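Local coordinates for protein putative fructosamine-3-kinase (Thermobifida fusca YX, PDB 3F7W) that probably acts as a kinase of the fructosamine-3-kinase family, a branch of the protein-kinase-like superfamily thought to phosphorylate sugar adducts on amines, at residues 162-165 against 166-169; 190-193 against 194-197; 240-244 against 245-249. One frame throughout, in Å; residues are numbered along the deposited sequence.

Interaction 1: residues 162-165 against 166-169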
loop_
_atom_site.group_PDB
_atom_site.type_symbol
_atom_site.label_atom_id
_atom_site.label_comp_id
_atom_site.label_asym_id
_atom_site.label_seq_id
_atom_site.Cartn_x
_atom_site.Cartn_y
_atom_site.Cartn_z
ATOM N N ALA A 162 -15.334 2.952 18.017
ATOM C CA ALA A 162 -15.214 1.651 17.371
ATOM C C ALA A 162 -14.413 0.680 18.226
ATOM O O ALA A 162 -14.547 -0.538 18.081
ATOM C CB ALA A 162 -14.565 1.789 15.995
ATOM N N LEU A 163 -13.587 1.220 19.116
ATOM C CA LEU A 163 -12.772 0.412 20.015
ATOM C C LEU A 163 -13.046 0.848 21.453
ATOM O O LEU A 163 -13.238 2.037 21.719
ATOM C CB LEU A 163 -11.287 0.560 19.694
ATOM C CG LEU A 163 -10.770 0.048 18.345
ATOM C CD1 LEU A 163 -9.278 0.292 18.213
ATOM C CD2 LEU A 163 -11.113 -1.441 18.145
ATOM N N THR A 164 -13.052 -0.123 22.368
ATOM C CA THR A 164 -13.323 0.131 23.796
ATOM C C THR A 164 -12.029 0.489 24.523
ATOM O O THR A 164 -10.935 0.233 24.011
ATOM C CB THR A 164 -13.878 -1.125 24.492
ATOM O OG1 THR A 164 -12.895 -2.168 24.428
ATOM C CG2 THR A 164 -15.175 -1.599 23.833
ATOM N N PRO A 165 -12.136 1.047 25.737
ATOM C CA PRO A 165 -10.909 1.287 26.513
ATOM C C PRO A 165 -10.049 0.019 26.757
ATOM O O PRO A 165 -8.820 0.098 26.780
ATOM C CB PRO A 165 -11.436 1.876 27.821
ATOM C CG PRO A 165 -12.787 2.451 27.462
ATOM C CD PRO A 165 -13.341 1.515 26.450
ATOM N N GLY A 166 -10.703 -1.128 26.890
ATOM C CA GLY A 166 -10.028 -2.430 27.015
ATOM C C GLY A 166 -9.295 -2.840 25.745
ATOM O O GLY A 166 -8.186 -3.358 25.809
ATOM N N ASP A 167 -9.919 -2.599 24.596
ATOM C CA ASP A 167 -9.255 -2.779 23.287
ATOM C C ASP A 167 -7.998 -1.926 23.187
ATOM O O ASP A 167 -6.942 -2.407 22.819
ATOM C CB ASP A 167 -10.175 -2.359 22.142
ATOM C CG ASP A 167 -11.413 -3.219 22.009
ATOM O OD1 ASP A 167 -11.460 -4.364 22.530
ATOM O OD2 ASP A 167 -12.360 -2.720 21.366
ATOM N N VAL A 168 -8.120 -0.655 23.558
ATOM C CA VAL A 168 -6.983 0.270 23.547
ATOM C C VAL A 168 -5.867 -0.199 24.471
ATOM O O VAL A 168 -4.708 -0.208 24.089
ATOM C CB VAL A 168 -7.422 1.695 23.947
ATOM C CG1 VAL A 168 -6.193 2.601 24.196
ATOM C CG2 VAL A 168 -8.345 2.282 22.862
ATOM N N ARG A 169 -6.222 -0.599 25.689
ATOM C CA ARG A 169 -5.230 -1.140 26.613
ATOM C C ARG A 169 -4.531 -2.386 26.068
ATOM O O ARG A 169 -3.315 -2.537 26.245
ATOM C CB ARG A 169 -5.853 -1.403 27.968
ATOM C CG ARG A 169 -5.884 -0.146 28.842
ATOM C CD ARG A 169 -6.248 -0.445 30.311
ATOM N NE ARG A 169 -7.577 -1.049 30.448
ATOM C CZ ARG A 169 -8.734 -0.380 30.489
ATOM N NH1 ARG A 169 -8.770 0.953 30.406
ATOM N NH2 ARG A 169 -9.869 -1.059 30.611
#

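Interaction 2: residues 190-193 against 194-197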
loop_
_atom_site.group_PDB
_atom_site.type_symbol
_atom_site.label_atom_id
_atom_site.label_comp_id
_atom_site.label_asym_id
_atom_site.label_seq_id
_atom_site.Cartn_x
_atom_site.Cartn_y
_atom_site.Cartn_z
ATOM N N ARG A 190 11.821 -0.381 0.726
ATOM C CA ARG A 190 10.854 0.375 -0.060
ATOM C C ARG A 190 9.587 -0.457 -0.158
ATOM O O ARG A 190 9.497 -1.373 -0.975
ATOM C CB ARG A 190 11.366 0.694 -1.472
ATOM C CG ARG A 190 12.566 1.555 -1.493
ATOM C CD ARG A 190 12.743 2.284 -2.806
ATOM N NE ARG A 190 14.041 2.879 -2.750
ATOM C CZ ARG A 190 14.476 3.841 -3.535
ATOM N NH1 ARG A 190 13.725 4.311 -4.528
ATOM N NH2 ARG A 190 15.704 4.290 -3.344
ATOM N N ILE A 191 8.620 -0.148 0.680
ATOM C CA ILE A 191 7.388 -0.936 0.729
ATOM C C ILE A 191 6.220 -0.258 0.056
ATOM O O ILE A 191 6.113 0.990 0.032
ATOM C CB ILE A 191 7.008 -1.396 2.190
ATOM C CG1 ILE A 191 6.481 -0.259 3.078
ATOM C CG2 ILE A 191 8.212 -2.149 2.812
ATOM C CD1 ILE A 191 5.753 -0.767 4.397
ATOM N N HIS A 192 5.331 -1.098 -0.468
ATOM C CA HIS A 192 4.096 -0.665 -1.101
ATOM C C HIS A 192 3.151 0.048 -0.079
ATOM O O HIS A 192 2.576 1.097 -0.375
ATOM C CB HIS A 192 3.431 -1.876 -1.763
ATOM C CG HIS A 192 2.120 -1.576 -2.405
ATOM N ND1 HIS A 192 0.950 -1.498 -1.682
ATOM C CD2 HIS A 192 1.783 -1.367 -3.701
ATOM C CE1 HIS A 192 -0.051 -1.230 -2.507
ATOM N NE2 HIS A 192 0.429 -1.145 -3.737
ATOM N N GLY A 193 2.976 -0.552 1.089
ATOM C CA GLY A 193 2.231 0.042 2.197
ATOM C C GLY A 193 0.753 -0.301 2.293
ATOM O O GLY A 193 0.132 -0.012 3.309
ATOM N N ASP A 194 0.185 -0.879 1.241
ATOM C CA ASP A 194 -1.204 -1.346 1.225
ATOM C C ASP A 194 -1.368 -2.569 0.319
ATOM O O ASP A 194 -2.272 -2.634 -0.555
ATOM C CB ASP A 194 -2.133 -0.213 0.791
ATOM C CG ASP A 194 -3.597 -0.478 1.128
ATOM O OD1 ASP A 194 -3.901 -1.223 2.093
ATOM O OD2 ASP A 194 -4.447 0.087 0.412
ATOM N N LEU A 195 -0.497 -3.566 0.524
ATOM C CA LEU A 195 -0.384 -4.668 -0.403
ATOM C C LEU A 195 -1.283 -5.831 -0.024
ATOM O O LEU A 195 -0.821 -6.893 0.403
ATOM C CB LEU A 195 1.082 -5.122 -0.530
ATOM C CG LEU A 195 1.415 -5.982 -1.752
ATOM C CD1 LEU A 195 1.229 -5.152 -3.031
ATOM C CD2 LEU A 195 2.854 -6.615 -1.622
ATOM N N TRP A 196 -2.576 -5.644 -0.215
ATOM C CA TRP A 196 -3.553 -6.752 -0.116
ATOM C C TRP A 196 -3.947 -7.183 -1.529
ATOM O O TRP A 196 -3.588 -6.514 -2.517
ATOM C CB TRP A 196 -4.763 -6.361 0.753
ATOM C CG TRP A 196 -5.631 -5.320 0.120
ATOM C CD1 TRP A 196 -5.379 -4.001 0.020
ATOM C CD2 TRP A 196 -6.884 -5.552 -0.527
ATOM N NE1 TRP A 196 -6.418 -3.368 -0.647
ATOM C CE2 TRP A 196 -7.355 -4.308 -0.988
ATOM C CE3 TRP A 196 -7.672 -6.689 -0.725
ATOM C CZ2 TRP A 196 -8.560 -4.178 -1.682
ATOM C CZ3 TRP A 196 -8.867 -6.557 -1.405
ATOM C CH2 TRP A 196 -9.306 -5.312 -1.862
ATOM N N ASN A 197 -4.675 -8.302 -1.635
ATOM C CA ASN A 197 -4.864 -8.978 -2.928
ATOM C C ASN A 197 -5.506 -8.098 -4.021
ATOM O O ASN A 197 -5.194 -8.245 -5.204
ATOM C CB ASN A 197 -5.656 -10.299 -2.776
ATOM C CG ASN A 197 -7.036 -10.086 -2.172
ATOM O OD1 ASN A 197 -7.954 -9.607 -2.857
ATOM N ND2 ASN A 197 -7.197 -10.431 -0.904
#

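Interaction 3: residues 240-244 against 245-249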
loop_
_atom_site.group_PDB
_atom_site.type_symbol
_atom_site.label_atom_id
_atom_site.label_comp_id
_atom_site.label_asym_id
_atom_site.label_seq_id
_atom_site.Cartn_x
_atom_site.Cartn_y
_atom_site.Cartn_z
ATOM N N ALA A 240 9.422 -17.953 -3.263
ATOM C CA ALA A 240 10.270 -17.300 -4.277
ATOM C C ALA A 240 10.922 -16.033 -3.695
ATOM O O ALA A 240 12.117 -15.832 -3.845
ATOM C CB ALA A 240 9.474 -17.002 -5.538
ATOM N N TYR A 241 10.159 -15.225 -2.966
ATOM C CA TYR A 241 10.728 -14.070 -2.233
ATOM C C TYR A 241 11.892 -14.458 -1.322
ATOM O O TYR A 241 12.985 -13.856 -1.356
ATOM C CB TYR A 241 9.607 -13.429 -1.416
ATOM C CG TYR A 241 9.996 -12.173 -0.699
ATOM C CD1 TYR A 241 10.674 -12.225 0.533
ATOM C CD2 TYR A 241 9.691 -10.930 -1.236
ATOM C CE1 TYR A 241 11.040 -11.060 1.206
ATOM C CE2 TYR A 241 10.059 -9.742 -0.561
ATOM C CZ TYR A 241 10.721 -9.835 0.666
ATOM O OH TYR A 241 11.082 -8.696 1.347
ATOM N N ASN A 242 11.651 -15.470 -0.510
ATOM C CA ASN A 242 12.644 -15.981 0.447
ATOM C C ASN A 242 13.875 -16.613 -0.214
ATOM O O ASN A 242 14.927 -16.698 0.404
ATOM C CB ASN A 242 11.968 -16.940 1.452
ATOM C CG ASN A 242 11.232 -16.202 2.584
ATOM O OD1 ASN A 242 11.687 -15.161 3.060
ATOM N ND2 ASN A 242 10.099 -16.748 3.021
ATOM N N GLU A 243 13.774 -17.018 -1.476
ATOM C CA GLU A 243 14.938 -17.548 -2.189
ATOM C C GLU A 243 15.966 -16.467 -2.365
ATOM O O GLU A 243 17.153 -16.732 -2.258
ATOM C CB GLU A 243 14.589 -18.018 -3.589
ATOM C CG GLU A 243 13.901 -19.343 -3.679
ATOM C CD GLU A 243 13.357 -19.614 -5.081
ATOM O OE1 GLU A 243 13.543 -18.778 -6.029
ATOM O OE2 GLU A 243 12.735 -20.677 -5.219
ATOM N N VAL A 244 15.496 -15.254 -2.650
ATOM C CA VAL A 244 16.355 -14.161 -3.076
ATOM C C VAL A 244 16.630 -13.123 -1.980
ATOM O O VAL A 244 17.666 -12.474 -2.006
ATOM C CB VAL A 244 15.796 -13.457 -4.347
ATOM C CG1 VAL A 244 15.637 -14.464 -5.502
ATOM C CG2 VAL A 244 14.506 -12.804 -4.067
ATOM N N ALA A 245 15.685 -12.936 -1.058
ATOM C CA ALA A 245 15.855 -12.018 0.068
ATOM C C ALA A 245 15.252 -12.643 1.318
ATOM O O ALA A 245 14.273 -12.134 1.836
ATOM C CB ALA A 245 15.206 -10.658 -0.225
ATOM N N PRO A 246 15.848 -13.752 1.808
ATOM C CA PRO A 246 15.251 -14.478 2.928
ATOM C C PRO A 246 14.881 -13.575 4.095
ATOM O O PRO A 246 15.694 -12.761 4.537
ATOM C CB PRO A 246 16.353 -15.472 3.344
ATOM C CG PRO A 246 17.598 -15.019 2.611
ATOM C CD PRO A 246 17.093 -14.397 1.364
ATOM N N LEU A 247 13.665 -13.738 4.592
ATOM C CA LEU A 247 13.217 -12.998 5.744
ATOM C C LEU A 247 14.035 -13.441 6.992
ATOM O O LEU A 247 14.553 -14.562 7.055
ATOM C CB LEU A 247 11.704 -13.190 5.934
ATOM C CG LEU A 247 10.775 -12.517 4.908
ATOM C CD1 LEU A 247 9.373 -13.031 5.077
ATOM C CD2 LEU A 247 10.786 -11.000 5.045
ATOM N N ALA A 248 14.154 -12.547 7.967
ATOM C CA ALA A 248 14.814 -12.835 9.232
ATOM C C ALA A 248 14.089 -13.953 9.961
ATOM O O ALA A 248 12.865 -14.121 9.823
ATOM C CB ALA A 248 14.862 -11.585 10.103
ATOM N N GLU A 249 14.860 -14.733 10.712
ATOM C CA GLU A 249 14.343 -15.875 11.440
ATOM C C GLU A 249 13.157 -15.445 12.312
ATOM O O GLU A 249 13.206 -14.388 12.950
ATOM C CB GLU A 249 15.485 -16.448 12.320
ATOM C CG GLU A 249 15.140 -17.676 13.081
ATOM C CD GLU A 249 16.330 -18.238 13.861
ATOM O OE1 GLU A 249 17.362 -17.531 14.005
ATOM O OE2 GLU A 249 16.226 -19.396 14.333
#

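Interaction 1: residues 162-165 against 166-169
Asp167 crosses the side chain of Thr164 at a slant, its carboxylate against the hydroxyl, and together the two residues form a capping box at the start of helix 165-176. Thr164 is the N-cap. Its OG1 accepts from Asp167 N at 3.0 Å, and the return bond runs from Thr164 N to Asp167 OD2 at 2.9 Å, nearly straight at 173°. That amide reaches OD2 from well above the carboxylate plane. The hydroxyl can face back into the helix because OG1 sits between the backbone N and the carbonyl carbon (chi1 62°), with CG2 anti to the carbonyl carbon. OD2 is gripped a second time by a salt bridge to Arg275 NE, so the box is tied to helix 275-286 as well as to its own first turn. Leu163 adds an apolar flank, its CD2 lying 3.7 Å from Asp167 OD2, and the side chain also touches Leu154 of helix 141-159 and Leu278 of helix 275-286. Ordinary helical bonding begins directly behind the cap: Val168 N donates to Thr164 O at 3.0 Å, and Arg169 N to Pro165 O at 2.9 Å. The Arg169 chain bends at chi3 (-61°), folding the guanidinium back over the first turn, where Pro165 O lies 3.7 Å from its plane, over the centre of one face.

Interaction 2: residues 190-193 against 194-197
Asp194 meets His192 through its backbone: the amide N donates to His192 ND1 at 3.1 Å, tilted slightly from the ring plane, with an N-H...N angle of 152°. The chain then runs on along the same rim, bringing Asp194 O to 3.3 Å from His192 CE1. Next comes Leu195, which sends CD1 over one face of the imidazole, a CH-pi contact 3.8 Å from the ring centroid and only 12° off the normal. The imidazole is placed for both meetings by its first torsion, CG anti to the backbone N (chi1 178°), and its far nitrogen, NE2, is hydrogen-bonded to Ile210 O. Both ring nitrogens thus have partners, which should fix the rotation of the ring. Leu195 is also the centre of an inverse gamma turn, closed by a weak bond from Trp196 N to Asp194 O at 3.0 Å. His192-Gly193-Asp194 opens the HGDxxxxN signature of protein-kinase-like phosphotransferases, which ends at Asn199 and in relatives forms the catalytic loop, with the aspartate near the phosphate acceptor. The loop follows strand 189-191 and is tied to helix 219-229, whose Asp222 carboxylate accepts from the amides of both His192 and Gly193, while Leu195 touches Val209 of strand 206-209 and Leu109 of helix 99-114.

Interaction 3: residues 240-244 against 245-249
Asn242, in the last turn of helix 234-244, and Leu247, beyond its end, cross at about a right angle, and the amide oxygen of the first does the work. OD1 accepts from Leu247 N at 2.9 Å, with an N-H...O angle of 163° and the donor tilted 27° from the carbonyl plane. The same oxygen lies 3.4 Å from Leu247 CG, so it also rests against the branch point of the leucine. The CG of Asn242 stands beside the backbone N (chi1 -80°), a setting that swings the amide out toward the departing chain. Tyr241 and Leu247 also cross nearly perpendicularly: Leu247 CD2 comes to 3.8 Å from Tyr241 CE1, approaching the ring obliquely. Ala245 O lies 3.5 Å from Tyr241 CE1, near the same corner. Beyond that corner the phenol OH is hydrogen-bonded to His113 and Arg219, and the guanidinium of Arg219 also serves the carbonyls of Ala245 and Pro246. The last turn is closed by Tyr241 O, which accepts from Val244 N and, at 2.9 Å, from Ala245 N. One residue on, the series stops, since Pro246 has no N-H to offer; its CD rests 3.3 Å from Asn242 O instead. A leucine in place of Asn242 would probably leave Leu247 N without this acceptor and the exit of the chain less firmly held to the last turn. This is a helix C-terminus followed closely by a proline, which cannot continue the amide series, with a side-chain-to-backbone bond added from Asn242 to the residue five further on, and here it starts the linker from helix 234-244 to helix 251-270.

Overall arrangement
The three contacts follow one another along the chain and do not touch. Interaction 2 lies at the heart of the molecule, with the His192 side chain about 10 Å from a bound, unidentified ligand, and is the one most probably close to the active site. Interaction 3 is its nearer neighbour, with centres about 17 Å and nearest atoms about 7 Å apart; helices 99-114 and 219-229 pack against both, and His113 bonds to the backbone of Arg190 and to the hydroxyl of Tyr241. Interaction 1 is peripheral, its centre about 27 Å from that of interaction 2 and 36 Å from that of interaction 3, though helix 251-270, which follows interaction 3, packs against it.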